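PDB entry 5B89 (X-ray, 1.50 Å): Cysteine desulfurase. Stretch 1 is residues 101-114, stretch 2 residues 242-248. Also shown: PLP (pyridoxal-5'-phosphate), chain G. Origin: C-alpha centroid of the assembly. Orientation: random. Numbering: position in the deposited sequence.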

# COMPACT_ATOMS: atom_id res chain seq x y z
N VAL B 101 -9.94 -7.73 2.77
CA VAL B 101 -8.89 -7.47 1.76
C VAL B 101 -7.99 -6.37 2.34
O VAL B 101 -8.46 -5.34 2.81
N PHE B 102 -6.67 -6.54 2.24
CA PHE B 102 -5.76 -5.49 2.61
C PHE B 102 -5.44 -4.61 1.42
O PHE B 102 -5.17 -5.04 0.31
N THR B 103 -5.44 -3.32 1.72
CA THR B 103 -5.15 -2.24 0.80
C THR B 103 -4.11 -1.31 1.43
O THR B 103 -3.58 -1.62 2.44
N LYS B 104 -3.85 -0.17 0.81
CA LYS B 104 -2.87 0.75 1.40
C LYS B 104 -3.46 1.75 2.38
O LYS B 104 -2.80 2.24 3.21
N ASN B 105 -4.74 2.00 2.23
CA ASN B 105 -5.46 2.97 3.04
C ASN B 105 -6.95 2.97 2.69
O ASN B 105 -7.35 2.30 1.81
N THR B 106 -7.71 3.76 3.41
CA THR B 106 -9.18 3.85 3.15
C THR B 106 -9.44 4.32 1.78
O THR B 106 -10.35 3.87 1.09
N SER B 107 -8.65 5.30 1.32
CA SER B 107 -8.85 5.92 0.01
C SER B 107 -8.72 4.83 -1.10
O SER B 107 -9.64 4.78 -2.01
N GLU B 108 -7.70 3.99 -1.06
CA GLU B 108 -7.57 2.87 -2.00
C GLU B 108 -8.83 1.99 -1.88
O GLU B 108 -9.46 1.66 -2.91
N SER B 109 -9.22 1.60 -0.65
CA SER B 109 -10.39 0.75 -0.50
C SER B 109 -11.65 1.31 -1.14
O SER B 109 -12.34 0.57 -1.91
N LEU B 110 -11.93 2.60 -0.97
CA LEU B 110 -13.15 3.17 -1.56
C LEU B 110 -13.06 3.30 -3.07
O LEU B 110 -14.03 3.00 -3.76
N ASN B 111 -11.89 3.61 -3.57
CA ASN B 111 -11.69 3.62 -5.04
C ASN B 111 -11.91 2.22 -5.57
O ASN B 111 -12.49 2.06 -6.64
N LEU B 112 -11.40 1.17 -4.89
CA LEU B 112 -11.61 -0.22 -5.35
C LEU B 112 -13.07 -0.56 -5.40
O LEU B 112 -13.48 -1.30 -6.32
N VAL B 113 -13.85 -0.11 -4.46
CA VAL B 113 -15.30 -0.37 -4.51
C VAL B 113 -15.88 0.22 -5.77
O VAL B 113 -16.65 -0.50 -6.47
N ALA B 114 -15.61 1.49 -6.01
CA ALA B 114 -16.21 2.15 -7.19
C ALA B 114 -15.68 1.46 -8.46
O ALA B 114 -16.54 1.22 -9.42
N THR B 242 1.45 3.07 8.99
CA THR B 242 0.99 3.60 7.72
C THR B 242 1.07 2.50 6.68
O THR B 242 1.66 1.43 6.85
N GLY B 243 0.42 2.71 5.55
CA GLY B 243 0.49 1.81 4.45
C GLY B 243 -0.36 0.56 4.49
O GLY B 243 -0.21 -0.35 3.69
N ILE B 244 -1.32 0.55 5.46
CA ILE B 244 -2.23 -0.60 5.53
C ILE B 244 -3.65 -0.14 5.74
O ILE B 244 -3.97 0.58 6.68
N GLY B 245 -4.46 -0.51 4.85
CA GLY B 245 -5.91 -0.29 4.94
C GLY B 245 -6.63 -1.59 4.84
O GLY B 245 -6.11 -2.64 4.45
N VAL B 246 -7.95 -1.51 5.07
CA VAL B 246 -8.85 -2.67 4.99
C VAL B 246 -10.03 -2.33 4.11
O VAL B 246 -10.55 -1.23 4.17
N LEU B 247 -10.38 -3.30 3.27
CA LEU B 247 -11.63 -3.31 2.54
C LEU B 247 -12.37 -4.59 2.91
O LEU B 247 -11.91 -5.71 2.63
N TYR B 248 -13.55 -4.42 3.54
CA TYR B 248 -14.47 -5.53 3.73
C TYR B 248 -15.41 -5.61 2.60
O TYR B 248 -15.98 -4.61 2.16

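The most unusual feature of this contact is a glycine at the start of a strand, G245, where there is no room for a side chain. An ideal CB on G245 would lie 2.6 Å from T103 OG1 and 2.6 Å from N105 CA, a clash with both. The bare backbone lets the chain of stretch 1 turn closely over the strand as it leaves T103 for the helix. The CA atoms of N105 and G245 are 3.8 Å apart.

The strands 101-103 and 245-248 pair antiparallel. V101 and L247 exchange two backbone bonds, V101 N to L247 O at 2.8 Å and L247 N to V101 O at 2.8 Å. T103 and G245 do the same, with T103 N to G245 O at 2.9 Å and G245 N to T103 O at 2.8 Å. F102 and V246 form the non-hydrogen-bonded pair between them.

V101, T103 and L247 put their side chains on one face of the sheet, the face that the helix covers. L247 is the centre of the packing there and has the largest covered area of any residue in the two stretches. Its chi1 is t and its chi2 is p. CD1 of L247 meets V113 CG2 at 3.6 Å, and CD2 of L247 lies 4.2 Å from L112 CB. The leucine thus reaches two successive helix residues. V113 is t; L112 is m, then t. V101, also t, sits beside the leucine, with V101 CB 4.4 Å from L247 CB. T103 CG2 approaches L247 CB at 4.2 Å.

A small polar group lies next to this apolar patch. S109 is m and its CA-to-CB bond points toward the strand. S109 OG is 2.9 Å from V246 O, a weak hydrogen bond whose proton has another acceptor within reach. T103, in the p rotamer, has its OG1 hydrogen-bonded to S109 OG at 2.9 Å; either hydroxyl could donate.

F102 and V246 share the other face. F102 is m, V246 is t. F102 CE1 is 4.1 Å from V246 CG2. I244 (t, then p) starts away from stretch 1, but its end comes nearer and brings CD1 to 3.6 Å from F102 CD1.

K104 and N105 point away and serve the helix start. K104 NZ forms a salt bridge with E108 OE1 at 2.9 Å, and K104 N donates to the same E108 OE1 at 2.8 Å. N105, chi1 p, caps the helix: its OD1 accepts from E108 N at 2.7 Å.

Two waters join the loop ends. Water 1 lies 2.9 Å from T103 O, a weak bond, and its oxygen is 3.2 Å from G243 O. The oxygen of water 2 accepts from G243 N at 2.8 Å and lies 3.0 Å from K104 O.

The PLP phosphate is held at the helix start. S107 donates to PLP O3P twice, from N at 3.0 Å and from OG at 2.7 Å. S107 is m and out of reach of stretch 2.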

# COMPACT_ATOMS: atom_id res chain seq x y z
CB VAL B 101 -9.50 -7.03 0.46
CG1 VAL B 101 -8.52 -6.58 -0.64
CG2 VAL B 101 -10.42 -8.14 -0.15
CB PHE B 102 -4.48 -6.08 3.22
CG PHE B 102 -4.68 -6.72 4.56
CD1 PHE B 102 -5.07 -5.92 5.62
CD2 PHE B 102 -4.46 -8.07 4.80
CE1 PHE B 102 -5.28 -6.46 6.88
CE2 PHE B 102 -4.62 -8.58 6.08
CZ PHE B 102 -4.97 -7.81 7.12
CB THR B 103 -6.42 -1.40 0.52
OG1 THR B 103 -6.83 -0.78 1.73
CG2 THR B 103 -7.52 -2.30 0.04
CB LYS B 104 -2.00 1.48 0.35
CG LYS B 104 -2.53 2.77 -0.14
CD LYS B 104 -1.47 3.55 -0.91
CE LYS B 104 -1.29 2.85 -2.23
NZ LYS B 104 -2.60 2.73 -2.98
CB ASN B 105 -4.88 4.40 2.88
CG ASN B 105 -4.85 4.88 1.43
OD1 ASN B 105 -5.63 4.54 0.64
ND2 ASN B 105 -3.86 5.67 1.13
CB THR B 106 -9.86 4.77 4.16
OG1 THR B 106 -9.79 4.23 5.48
CG2 THR B 106 -11.27 5.04 3.84
CB SER B 107 -7.85 7.00 -0.25
OG SER B 107 -8.01 8.03 0.75
CB GLU B 108 -6.31 2.05 -1.82
CG GLU B 108 -6.20 0.90 -2.80
CD GLU B 108 -5.02 -0.05 -2.50
OE1 GLU B 108 -4.00 0.40 -1.97
OE2 GLU B 108 -5.05 -1.19 -3.00
CB SER B 109 -10.68 0.57 0.97
OG SER B 109 -9.64 -0.11 1.65
CB LEU B 110 -13.44 4.55 -0.94
CG LEU B 110 -13.80 4.51 0.54
CD1 LEU B 110 -13.76 5.90 1.18
CD2 LEU B 110 -15.16 3.85 0.85
CB ASN B 111 -10.29 4.08 -5.42
CG ASN B 111 -10.21 5.59 -5.53
OD1 ASN B 111 -10.37 6.19 -6.63
ND2 ASN B 111 -9.91 6.27 -4.42
CB LEU B 112 -10.83 -1.21 -4.51
CG LEU B 112 -9.32 -1.10 -4.58
CD1 LEU B 112 -8.80 -2.16 -3.60
CD2 LEU B 112 -8.80 -1.26 -5.98
CB VAL B 113 -16.05 0.11 -3.25
CG1 VAL B 113 -17.60 -0.09 -3.35
CG2 VAL B 113 -15.51 -0.52 -2.00
CB ALA B 114 -15.84 3.63 -7.20
CB THR B 242 1.81 4.83 7.32
OG1 THR B 242 3.21 4.43 7.18
CG2 THR B 242 1.72 5.90 8.34
CB ILE B 244 -1.78 -1.61 6.64
CG1 ILE B 244 -2.52 -2.92 6.54
CG2 ILE B 244 -1.75 -1.03 8.03
CD1 ILE B 244 -2.13 -3.80 5.38
CB VAL B 246 -9.28 -3.09 6.40
CG1 VAL B 246 -10.39 -4.17 6.32
CG2 VAL B 246 -8.14 -3.56 7.23
CB LEU B 247 -11.46 -3.19 1.06
CG LEU B 247 -12.78 -3.32 0.20
CD1 LEU B 247 -13.70 -2.26 0.59
CD2 LEU B 247 -12.42 -3.34 -1.26
CB TYR B 248 -15.29 -5.26 5.01
CG TYR B 248 -16.58 -6.06 5.20
CD1 TYR B 248 -16.54 -7.39 5.58
CD2 TYR B 248 -17.76 -5.50 4.90
CE1 TYR B 248 -17.67 -8.08 5.80
CE2 TYR B 248 -18.91 -6.19 5.08
CZ TYR B 248 -18.84 -7.48 5.50
OH TYR B 248 -20.01 -8.30 5.72
N1 PLP G . -12.44 9.18 5.17
C2 PLP G . -12.46 9.76 6.40
C2A PLP G . -13.76 10.02 7.12
C3 PLP G . -11.21 10.14 6.94
O3 PLP G . -11.17 10.71 8.16
C4 PLP G . -10.02 9.83 6.24
C4A PLP G . -8.66 10.34 6.87
C5 PLP G . -10.11 9.15 5.00
C6 PLP G . -11.33 8.84 4.45
C5A PLP G . -8.82 8.87 4.23
O4P PLP G . -8.03 7.89 4.98
P PLP G . -6.66 7.61 4.31
O1P PLP G . -6.02 6.70 5.25
O2P PLP G . -5.96 8.97 4.23
O3P PLP G . -6.90 7.08 2.98
O HOH W 1 -1.04 -2.25 1.20
O HOH W 2 -1.45 4.53 4.53